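Gamma-glutamyl-gamma-aminobutyrate hydrolase PuuD (Escherichia coli, PDB 6VTV) hydrolyses the gamma-glutamyl linkage of gamma-glutamyl-gamma-aminobutyrate to give 4-aminobutanoate and glutamate, the last step of this route of putrescine breakdown. Local coordinates at residues Gly87-Ala92 against Leu132-Cys137; Leu143-Asp148 against Ser185-Gly190; Phe181-Leu186 against Val223-Glu228. All blocks are in the same frame, centred on the assembly; numbering follows the deposited sequence.

Interaction 1. Residues Gly87-Ala92 against Leu132-Cys137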
loop_
_atom_site.group_PDB
_atom_site.type_symbol
_atom_site.label_atom_id
_atom_site.label_comp_id
_atom_site.label_asym_id
_atom_site.label_seq_id
_atom_site.Cartn_x
_atom_site.Cartn_y
_atom_site.Cartn_z
ATOM N N GLY B 87 18.108 10.782 -22.675
ATOM C CA GLY B 87 18.789 9.668 -22.046
ATOM C C GLY B 87 18.051 9.151 -20.829
ATOM O O GLY B 87 17.008 9.664 -20.413
ATOM N N ASP B 88 18.613 8.099 -20.245
ATOM C CA ASP B 88 18.050 7.474 -19.059
ATOM C C ASP B 88 19.067 7.488 -17.925
ATOM O O ASP B 88 20.235 7.842 -18.103
ATOM C CB ASP B 88 17.592 6.036 -19.349
ATOM C CG ASP B 88 18.725 5.136 -19.818
ATOM O OD1 ASP B 88 19.861 5.625 -19.993
ATOM O OD2 ASP B 88 18.476 3.927 -20.012
ATOM N N GLU B 89 18.597 7.096 -16.751
ATOM C CA GLU B 89 19.415 6.920 -15.564
ATOM C C GLU B 89 19.118 5.550 -14.977
ATOM O O GLU B 89 18.038 4.992 -15.203
ATOM C CB GLU B 89 19.134 8.014 -14.523
ATOM C CG GLU B 89 19.722 9.373 -14.876
ATOM C CD GLU B 89 21.234 9.342 -15.013
ATOM O OE1 GLU B 89 21.887 8.618 -14.233
ATOM O OE2 GLU B 89 21.768 10.042 -15.899
ATOM N N PRO B 90 20.065 4.969 -14.242
ATOM C CA PRO B 90 19.794 3.681 -13.593
ATOM C C PRO B 90 18.636 3.789 -12.614
ATOM O O PRO B 90 18.406 4.835 -12.002
ATOM C CB PRO B 90 21.109 3.360 -12.871
ATOM C CG PRO B 90 22.146 4.146 -13.599
ATOM C CD PRO B 90 21.464 5.396 -14.065
ATOM N N ASP B 91 17.893 2.687 -12.489
ATOM C CA ASP B 91 16.789 2.569 -11.542
ATOM C C ASP B 91 15.694 3.595 -11.811
ATOM O O ASP B 91 15.616 4.623 -11.132
ATOM C CB ASP B 91 17.299 2.707 -10.105
ATOM C CG ASP B 91 18.489 1.813 -9.823
ATOM O OD1 ASP B 91 18.471 0.640 -10.254
ATOM O OD2 ASP B 91 19.446 2.285 -9.174
ATOM N N ALA B 92 14.847 3.322 -12.795
ATOM C CA ALA B 92 13.692 4.153 -13.088
ATOM C C ALA B 92 12.420 3.489 -12.575
ATOM O O ALA B 92 12.343 2.267 -12.422
ATOM C CB ALA B 92 13.575 4.416 -14.592
ATOM N N LEU B 132 16.742 18.608 -12.547
ATOM C CA LEU B 132 17.559 17.926 -11.554
ATOM C C LEU B 132 18.986 17.757 -12.052
ATOM O O LEU B 132 19.238 17.660 -13.256
ATOM C CB LEU B 132 16.990 16.544 -11.213
ATOM C CG LEU B 132 15.511 16.459 -10.849
ATOM C CD1 LEU B 132 15.110 15.011 -10.641
ATOM C CD2 LEU B 132 15.225 17.284 -9.606
ATOM N N HIS B 133 19.919 17.723 -11.101
ATOM C CA HIS B 133 21.260 17.218 -11.361
ATOM C C HIS B 133 21.198 15.697 -11.393
ATOM O O HIS B 133 20.757 15.073 -10.423
ATOM C CB HIS B 133 22.236 17.683 -10.281
ATOM C CG HIS B 133 22.607 19.130 -10.370
ATOM N ND1 HIS B 133 23.442 19.626 -11.348
ATOM C CD2 HIS B 133 22.274 20.185 -9.589
ATOM C CE1 HIS B 133 23.598 20.925 -11.172
ATOM N NE2 HIS B 133 22.901 21.289 -10.111
ATOM N N ARG B 134 21.628 15.094 -12.501
ATOM C CA ARG B 134 21.562 13.641 -12.603
ATOM C C ARG B 134 22.729 12.949 -11.912
ATOM O O ARG B 134 22.604 11.776 -11.542
ATOM C CB ARG B 134 21.493 13.220 -14.072
ATOM C CG ARG B 134 20.159 13.553 -14.720
ATOM C CD ARG B 134 20.257 13.649 -16.232
ATOM N NE ARG B 134 20.344 12.338 -16.865
ATOM C CZ ARG B 134 20.156 12.125 -18.164
ATOM N NH1 ARG B 134 19.865 13.140 -18.967
ATOM N NH2 ARG B 134 20.254 10.899 -18.661
ATOM N N LYS B 135 23.851 13.645 -11.723
ATOM C CA LYS B 135 25.039 13.089 -11.066
ATOM C C LYS B 135 25.658 14.201 -10.221
ATOM O O LYS B 135 26.482 14.979 -10.713
ATOM C CB LYS B 135 26.036 12.537 -12.079
ATOM C CG LYS B 135 25.524 11.365 -12.901
ATOM C CD LYS B 135 25.458 10.092 -12.076
ATOM C CE LYS B 135 26.835 9.484 -11.879
ATOM N NZ LYS B 135 26.778 8.276 -11.009
ATOM N N LEU B 136 25.254 14.274 -8.949
ATOM C CA LEU B 136 25.855 15.245 -8.041
ATOM C C LEU B 136 27.349 15.005 -7.877
ATOM O O LEU B 136 28.115 15.958 -7.685
ATOM C CB LEU B 136 25.163 15.194 -6.679
ATOM C CG LEU B 136 23.701 15.643 -6.615
ATOM C CD1 LEU B 136 23.110 15.347 -5.245
ATOM C CD2 LEU B 136 23.563 17.118 -6.950
ATOM N N CYS B 137 27.783 13.745 -7.954
ATOM C CA CYS B 137 29.197 13.433 -7.796
ATOM C C CYS B 137 30.055 13.987 -8.923
ATOM O O CYS B 137 31.278 14.050 -8.770
ATOM C CB CYS B 137 29.389 11.917 -7.694
ATOM S SG CYS B 137 28.871 11.003 -9.164
#

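Interaction 2. Residues Leu143-Asp148 against Ser185-Gly190. With MN (manganese (II) ion), chain D.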
loop_
_atom_site.group_PDB
_atom_site.type_symbol
_atom_site.label_atom_id
_atom_site.label_comp_id
_atom_site.label_asym_id
_atom_site.label_seq_id
_atom_site.Cartn_x
_atom_site.Cartn_y
_atom_site.Cartn_z
ATOM N N LEU B 143 29.299 18.777 -1.993
ATOM C CA LEU B 143 29.641 17.740 -1.036
ATOM C C LEU B 143 29.215 16.371 -1.565
ATOM O O LEU B 143 28.518 16.251 -2.576
ATOM C CB LEU B 143 28.963 18.007 0.309
ATOM C CG LEU B 143 29.120 19.402 0.914
ATOM C CD1 LEU B 143 28.088 19.619 2.010
ATOM C CD2 LEU B 143 30.525 19.598 1.455
ATOM N N GLU B 144 29.637 15.325 -0.862
ATOM C CA GLU B 144 29.185 13.971 -1.171
ATOM C C GLU B 144 27.841 13.760 -0.487
ATOM O O GLU B 144 27.769 13.570 0.729
ATOM C CB GLU B 144 30.210 12.936 -0.724
ATOM C CG GLU B 144 29.804 11.501 -1.033
ATOM C CD GLU B 144 29.427 11.302 -2.490
ATOM O OE1 GLU B 144 30.340 11.203 -3.336
ATOM O OE2 GLU B 144 28.216 11.251 -2.789
ATOM N N HIS B 145 26.766 13.803 -1.270
ATOM C CA HIS B 145 25.419 13.682 -0.731
ATOM C C HIS B 145 24.920 12.245 -0.677
ATOM O O HIS B 145 23.871 11.993 -0.075
ATOM C CB HIS B 145 24.450 14.538 -1.553
ATOM C CG HIS B 145 24.584 16.009 -1.304
ATOM N ND1 HIS B 145 23.905 16.659 -0.294
ATOM C CD2 HIS B 145 25.323 16.957 -1.929
ATOM C CE1 HIS B 145 24.218 17.942 -0.310
ATOM N NE2 HIS B 145 25.077 18.150 -1.292
ATOM N N ARG B 146 25.640 11.302 -1.278
ATOM C CA ARG B 146 25.229 9.907 -1.256
ATOM C C ARG B 146 25.679 9.227 0.028
ATOM O O ARG B 146 26.675 9.612 0.648
ATOM C CB ARG B 146 25.806 9.152 -2.452
ATOM C CG ARG B 146 25.292 9.617 -3.793
ATOM C CD ARG B 146 26.096 8.999 -4.920
ATOM N NE ARG B 146 27.510 9.348 -4.825
ATOM C CZ ARG B 146 28.438 8.944 -5.685
ATOM N NH1 ARG B 146 28.105 8.172 -6.710
ATOM N NH2 ARG B 146 29.701 9.312 -5.518
ATOM N N GLU B 147 24.933 8.200 0.421
ATOM C CA GLU B 147 25.334 7.349 1.525
ATOM C C GLU B 147 26.349 6.314 1.046
ATOM O O GLU B 147 26.530 6.088 -0.153
ATOM C CB GLU B 147 24.115 6.660 2.136
ATOM C CG GLU B 147 23.678 5.394 1.405
ATOM C CD GLU B 147 22.920 5.672 0.114
ATOM O OE1 GLU B 147 22.752 6.856 -0.252
ATOM O OE2 GLU B 147 22.491 4.697 -0.540
ATOM N N ASP B 148 27.026 5.683 2.005
ATOM C CA ASP B 148 27.939 4.590 1.699
ATOM C C ASP B 148 27.148 3.289 1.710
ATOM O O ASP B 148 26.745 2.831 2.791
ATOM C CB ASP B 148 29.078 4.540 2.709
ATOM C CG ASP B 148 30.234 3.669 2.250
ATOM O OD1 ASP B 148 30.049 2.873 1.303
ATOM O OD2 ASP B 148 31.330 3.776 2.841
ATOM N N SER B 185 21.820 12.242 4.489
ATOM C CA SER B 185 21.893 12.486 3.051
ATOM C C SER B 185 22.077 11.155 2.342
ATOM O O SER B 185 23.065 10.454 2.582
ATOM C CB SER B 185 23.039 13.445 2.715
ATOM O OG SER B 185 22.931 13.946 1.393
ATOM N N LEU B 186 21.126 10.800 1.478
ATOM C CA LEU B 186 21.172 9.553 0.723
ATOM C C LEU B 186 20.632 9.794 -0.690
ATOM O O LEU B 186 19.637 9.214 -1.119
ATOM C CB LEU B 186 20.378 8.447 1.421
ATOM C CG LEU B 186 20.668 8.105 2.885
ATOM C CD1 LEU B 186 19.801 8.943 3.808
ATOM C CD2 LEU B 186 20.441 6.622 3.143
ATOM N N HIS B 187 21.301 10.667 -1.442
ATOM C CA HIS B 187 20.825 11.015 -2.773
ATOM C C HIS B 187 22.001 11.327 -3.686
ATOM O O HIS B 187 22.930 12.042 -3.298
ATOM C CB HIS B 187 19.859 12.206 -2.724
ATOM C CG HIS B 187 20.442 13.438 -2.104
ATOM N ND1 HIS B 187 20.745 14.565 -2.837
ATOM C CD2 HIS B 187 20.763 13.728 -0.820
ATOM C CE1 HIS B 187 21.234 15.493 -2.034
ATOM N NE2 HIS B 187 21.255 15.010 -0.805
ATOM N N GLY B 188 21.950 10.782 -4.900
ATOM C CA GLY B 188 22.946 11.058 -5.918
ATOM C C GLY B 188 22.454 12.073 -6.925
ATOM O O GLY B 188 23.211 12.534 -7.785
ATOM N N GLN B 189 21.173 12.418 -6.832
ATOM C CA GLN B 189 20.571 13.461 -7.642
ATOM C C GLN B 189 20.083 14.582 -6.735
ATOM O O GLN B 189 19.912 14.401 -5.525
ATOM C CB GLN B 189 19.412 12.914 -8.489
ATOM C CG GLN B 189 19.817 11.788 -9.430
ATOM C CD GLN B 189 18.825 11.579 -10.559
ATOM O OE1 GLN B 189 17.682 12.029 -10.488
ATOM N NE2 GLN B 189 19.261 10.895 -11.610
ATOM N N GLY B 190 19.870 15.752 -7.328
ATOM C CA GLY B 190 19.430 16.900 -6.556
ATOM C C GLY B 190 18.844 17.961 -7.457
ATOM O O GLY B 190 18.893 17.866 -8.684
HETATM MN MN MN D . 22.126 16.001 0.982
HETATM O O HOH W 1 25.751 10.784 3.189
HETATM O O HOH W 2 20.277 15.497 2.247
#

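Interaction 3. Residues Phe181-Leu186 against Val223-Glu228. With MN (manganese (II) ion), chain D.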
loop_
_atom_site.group_PDB
_atom_site.type_symbol
_atom_site.label_atom_id
_atom_site.label_comp_id
_atom_site.label_asym_id
_atom_site.label_seq_id
_atom_site.Cartn_x
_atom_site.Cartn_y
_atom_site.Cartn_z
ATOM N N PHE B 181 20.882 23.086 11.129
ATOM C CA PHE B 181 20.808 21.801 11.810
ATOM C C PHE B 181 21.378 20.718 10.907
ATOM O O PHE B 181 21.609 20.928 9.714
ATOM C CB PHE B 181 19.372 21.465 12.221
ATOM C CG PHE B 181 18.369 21.627 11.117
ATOM C CD1 PHE B 181 18.075 20.571 10.269
ATOM C CD2 PHE B 181 17.715 22.833 10.927
ATOM C CE1 PHE B 181 17.148 20.717 9.255
ATOM C CE2 PHE B 181 16.789 22.984 9.914
ATOM C CZ PHE B 181 16.506 21.924 9.074
ATOM N N TRP B 182 21.592 19.546 11.500
ATOM C CA TRP B 182 22.157 18.402 10.800
ATOM C C TRP B 182 21.055 17.556 10.179
ATOM O O TRP B 182 19.980 17.388 10.760
ATOM C CB TRP B 182 22.987 17.544 11.756
ATOM C CG TRP B 182 24.280 18.172 12.163
ATOM C CD1 TRP B 182 24.520 18.902 13.291
ATOM C CD2 TRP B 182 25.519 18.122 11.447
ATOM N NE1 TRP B 182 25.830 19.310 13.321
ATOM C CE2 TRP B 182 26.465 18.845 12.201
ATOM C CE3 TRP B 182 25.920 17.537 10.243
ATOM C CZ2 TRP B 182 27.787 18.998 11.787
ATOM C CZ3 TRP B 182 27.231 17.690 9.834
ATOM C CH2 TRP B 182 28.150 18.416 10.605
ATOM N N VAL B 183 21.333 17.026 8.990
ATOM C CA VAL B 183 20.424 16.122 8.296
ATOM C C VAL B 183 21.240 14.975 7.720
ATOM O O VAL B 183 22.440 15.110 7.460
ATOM C CB VAL B 183 19.631 16.833 7.175
ATOM C CG1 VAL B 183 18.772 17.954 7.743
ATOM C CG2 VAL B 183 20.576 17.367 6.107
ATOM N N ASN B 184 20.585 13.831 7.531
ATOM C CA ASN B 184 21.208 12.754 6.781
ATOM C C ASN B 184 21.162 13.077 5.287
ATOM O O ASN B 184 20.557 14.059 4.855
ATOM C CB ASN B 184 20.530 11.415 7.086
ATOM C CG ASN B 184 19.019 11.469 6.940
ATOM O OD1 ASN B 184 18.484 12.224 6.129
ATOM N ND2 ASN B 184 18.322 10.658 7.728
ATOM N N SER B 185 21.820 12.242 4.489
ATOM C CA SER B 185 21.893 12.486 3.051
ATOM C C SER B 185 22.077 11.155 2.342
ATOM O O SER B 185 23.065 10.454 2.582
ATOM C CB SER B 185 23.039 13.445 2.715
ATOM O OG SER B 185 22.931 13.946 1.393
ATOM N N LEU B 186 21.126 10.800 1.478
ATOM C CA LEU B 186 21.172 9.553 0.723
ATOM C C LEU B 186 20.632 9.794 -0.690
ATOM O O LEU B 186 19.637 9.214 -1.119
ATOM C CB LEU B 186 20.378 8.447 1.421
ATOM C CG LEU B 186 20.668 8.105 2.885
ATOM C CD1 LEU B 186 19.801 8.943 3.808
ATOM C CD2 LEU B 186 20.441 6.622 3.143
ATOM N N VAL B 223 11.587 17.966 1.307
ATOM C CA VAL B 223 12.922 17.949 1.890
ATOM C C VAL B 223 13.741 16.877 1.187
ATOM O O VAL B 223 13.217 15.840 0.767
ATOM C CB VAL B 223 12.900 17.715 3.421
ATOM C CG1 VAL B 223 12.061 18.780 4.112
ATOM C CG2 VAL B 223 12.379 16.325 3.753
ATOM N N GLN B 224 15.040 17.144 1.042
ATOM C CA GLN B 224 15.924 16.222 0.343
ATOM C C GLN B 224 16.449 15.115 1.248
ATOM O O GLN B 224 16.803 14.040 0.751
ATOM C CB GLN B 224 17.090 16.997 -0.281
ATOM C CG GLN B 224 18.057 16.157 -1.105
ATOM C CD GLN B 224 17.411 15.545 -2.335
ATOM O OE1 GLN B 224 17.246 16.207 -3.361
ATOM N NE2 GLN B 224 17.047 14.271 -2.239
ATOM N N TRP B 225 16.489 15.344 2.557
ATOM C CA TRP B 225 16.966 14.339 3.494
ATOM C C TRP B 225 15.824 13.390 3.856
ATOM O O TRP B 225 14.748 13.413 3.252
ATOM C CB TRP B 225 17.578 15.009 4.722
ATOM C CG TRP B 225 16.646 15.891 5.496
ATOM C CD1 TRP B 225 15.900 15.539 6.583
ATOM C CD2 TRP B 225 16.383 17.280 5.262
ATOM N NE1 TRP B 225 15.180 16.619 7.034
ATOM C CE2 TRP B 225 15.459 17.701 6.240
ATOM C CE3 TRP B 225 16.836 18.209 4.318
ATOM C CZ2 TRP B 225 14.978 19.008 6.301
ATOM C CZ3 TRP B 225 16.356 19.507 4.380
ATOM C CH2 TRP B 225 15.438 19.893 5.365
ATOM N N HIS B 226 16.051 12.534 4.856
ATOM C CA HIS B 226 15.113 11.482 5.242
ATOM C C HIS B 226 14.679 11.698 6.687
ATOM O O HIS B 226 15.248 11.102 7.615
ATOM C CB HIS B 226 15.735 10.098 5.063
ATOM C CG HIS B 226 15.762 9.629 3.642
ATOM N ND1 HIS B 226 14.982 8.587 3.188
ATOM C CD2 HIS B 226 16.475 10.057 2.573
ATOM C CE1 HIS B 226 15.212 8.394 1.902
ATOM N NE2 HIS B 226 16.114 9.272 1.504
ATOM N N PRO B 227 13.664 12.537 6.919
ATOM C CA PRO B 227 13.168 12.727 8.289
ATOM C C PRO B 227 12.350 11.555 8.809
ATOM O O PRO B 227 12.071 11.506 10.013
ATOM C CB PRO B 227 12.316 13.994 8.178
ATOM C CG PRO B 227 11.825 13.983 6.765
ATOM C CD PRO B 227 12.904 13.330 5.935
ATOM N N GLU B 228 11.960 10.612 7.949
ATOM C CA GLU B 228 11.199 9.457 8.409
ATOM C C GLU B 228 12.041 8.502 9.246
ATOM O O GLU B 228 11.480 7.670 9.967
ATOM C CB GLU B 228 10.605 8.709 7.212
ATOM C CG GLU B 228 11.552 7.700 6.578
ATOM C CD GLU B 228 12.541 8.338 5.619
ATOM O OE1 GLU B 228 12.523 9.578 5.475
ATOM O OE2 GLU B 228 13.336 7.595 5.004
HETATM MN MN MN D . 22.126 16.001 0.982
HETATM O O HOH W 2 20.277 15.497 2.247
HETATM O O HOH W 3 18.523 11.882 0.851
#

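Interaction 1. Residues Gly87-Ala92 against Leu132-Cys137
Arg134 reaches across to Glu89 and overlaps its carboxylate and CG. Its aliphatic part comes first: Arg134 CB lies 3.7 Å from Glu89 OE2. The chain then bends at chi3 (76°), which turns NE toward the same oxygen. Arg134 NE donates to Glu89 OE2 at 2.9 Å, and this is the salt bridge of the contact. The bond comes in on the anti side of OE2, somewhat out of the carboxylate plane. Arg134 NH2 adds a weak bond to Glu89 OE2 at 3.3 Å. Glu89 OE2 therefore takes NE and, weakly, NH2, and the two flat groups stand almost perpendicular, at 86°. Glu89 CG packs 3.6 Å from Arg134 NE.

Arg134 NH2 also donates to the backbone Asp88 O at 3.1 Å. That oxygen lies in the guanidinium plane, but the nitrogen sits above the plane of the peptide carbonyl. NH1 turns to the residues just before Gly87: it bonds Asn86 O and forms a salt bridge with Glu85. Lys135 adds little, its CD 4.4 Å from Glu89 OE1.

The contact joins the loop before helix 94-109 to the residues just after strand 132-133, at the surface and away from the annotated sites. Two carboxylates and two backbone oxygens share one guanidinium. Its positive charge is probably well compensated, and partners on all three nitrogens would limit its rotation.

Interaction 2. Residues Leu143-Asp148 against Ser185-Gly190
His145 and His187 run side by side to the manganese ion. His145 CB sits over one face of the His187 ring, 3.6 Å from the centroid and offset toward the rim, a CH-pi contact. Chi1 (-74°) puts His145 CG anti to the carbonyl carbon, near His187 CE1. His145 ND1 binds the manganese at 2.3 Å, and His145 CE1 flanks it 3.1 Å from the ion. At the far side of the ring, His145 NE2 bonds Asp206, a second-shell carboxylate. Together with the metal bond this would fix the ring's rotation, and the carboxylate may polarise it. The two imidazoles are set obliquely, their planes at 48°.

His187 NE2 and Ser185 OG each bind the ion at 2.2 Å. Water 2 is a further ligand, and His161 and Glu210 complete six-fold coordination. This site lies within the type 1 glutamine amidotransferase fold of the peptidase C26 family, and it ties the loop after strand 180-183 to the loop before helix 153-156. His187 also comes near Cys118, the predicted nucleophile.

His145 O accepts two bonds. Ser185 OG donates to His145 O at 2.6 Å, on a lone pair in the carbonyl plane. His187 N donates from above that plane, in a nearly straight bond (173°). His187 ND1 donates to Gln189 O at 2.8 Å, so both ring nitrogens are held. Water 1 bridges Arg146 O and Ser185 O.

Further out, Glu147 crosses Leu186 at about a right angle. Glu147 OE1 lies 3.3 Å from Leu186 CB. Arg146 CG rests on Gly188 CA, while its guanidinium turns back to grip Glu144 side-on through NE and NH2.

Interaction 3. Residues Phe181-Leu186 against Val223-Glu228
Phe181 turns the edge of its ring toward the face of Trp225. The pair is offset edge-to-face, with planes at 76°, and Phe181 CE1 lies 4.0 Å from Trp225 CZ2. Val183 comes next on this side of strand 180-183. Val183 CG1 sits over the indole of Trp225, 3.5 Å from the centroid of the five-membered ring and close to the ring normal, a CH-pi contact. Val223 CB covers the opposite face, nearer the rim. The indole is thus held between two valines, and Leu240 of helix 235-254 also touches it.

Asn184 makes the polar link. Its CG stands between the backbone N and the carbonyl carbon (chi1 51°), and its amide pairs with the backbone of His226. Asn184 OD1 accepts from His226 N at 2.8 Å on an in-plane lone pair. Asn184 ND2 donates to His226 O at 3.1 Å. Asn184 O receives a bond from water 2, a ligand of the manganese. The next residue, Ser185, points away from this contact.

Leu186 CD1 meets His226 CD2 at 3.7 Å, and water 3 joins Leu186 N to Gln224 O.

His226 ND1 donates to the syn lone pair of Glu228 OE2 at 2.6 Å, in the ring plane. Both residues are predicted active-site residues and, with Cys118 close to His226, fit the Cys-His-Glu triad of type 1 amidotransferases. The Asn184 amide holds His226 by both its N-H and its C=O, which is consistent with a second-shell role in placing the predicted catalytic residue.

How the interactions relate
Interactions 2 and 3 share Ser185 and Leu186, and their centres are about 10 Å apart. Residues 181-190 pass from the Trp225 packing to Asn184 and Leu186 beside His226, and the metal ligands Ser185 and His187 alternate with these two. Water 2 belongs to both, and His187 CE1 packs on Gln224 CG at 3.4 Å. Interaction 1 adjoins interaction 2, with centres about 12 Å apart. Strand 132-133 pairs with 190-191 through His133 N, 2.6 Å from Gly190 O, a probable hydrogen bond. Beyond the strands, Leu136 N probably bonds Gly188 O at 2.9 Å. Residues 132-137 thus carry these bonds to the metal-binding loop. Interaction 1 does not touch interaction 3, their nearest atoms being about 6 Å apart.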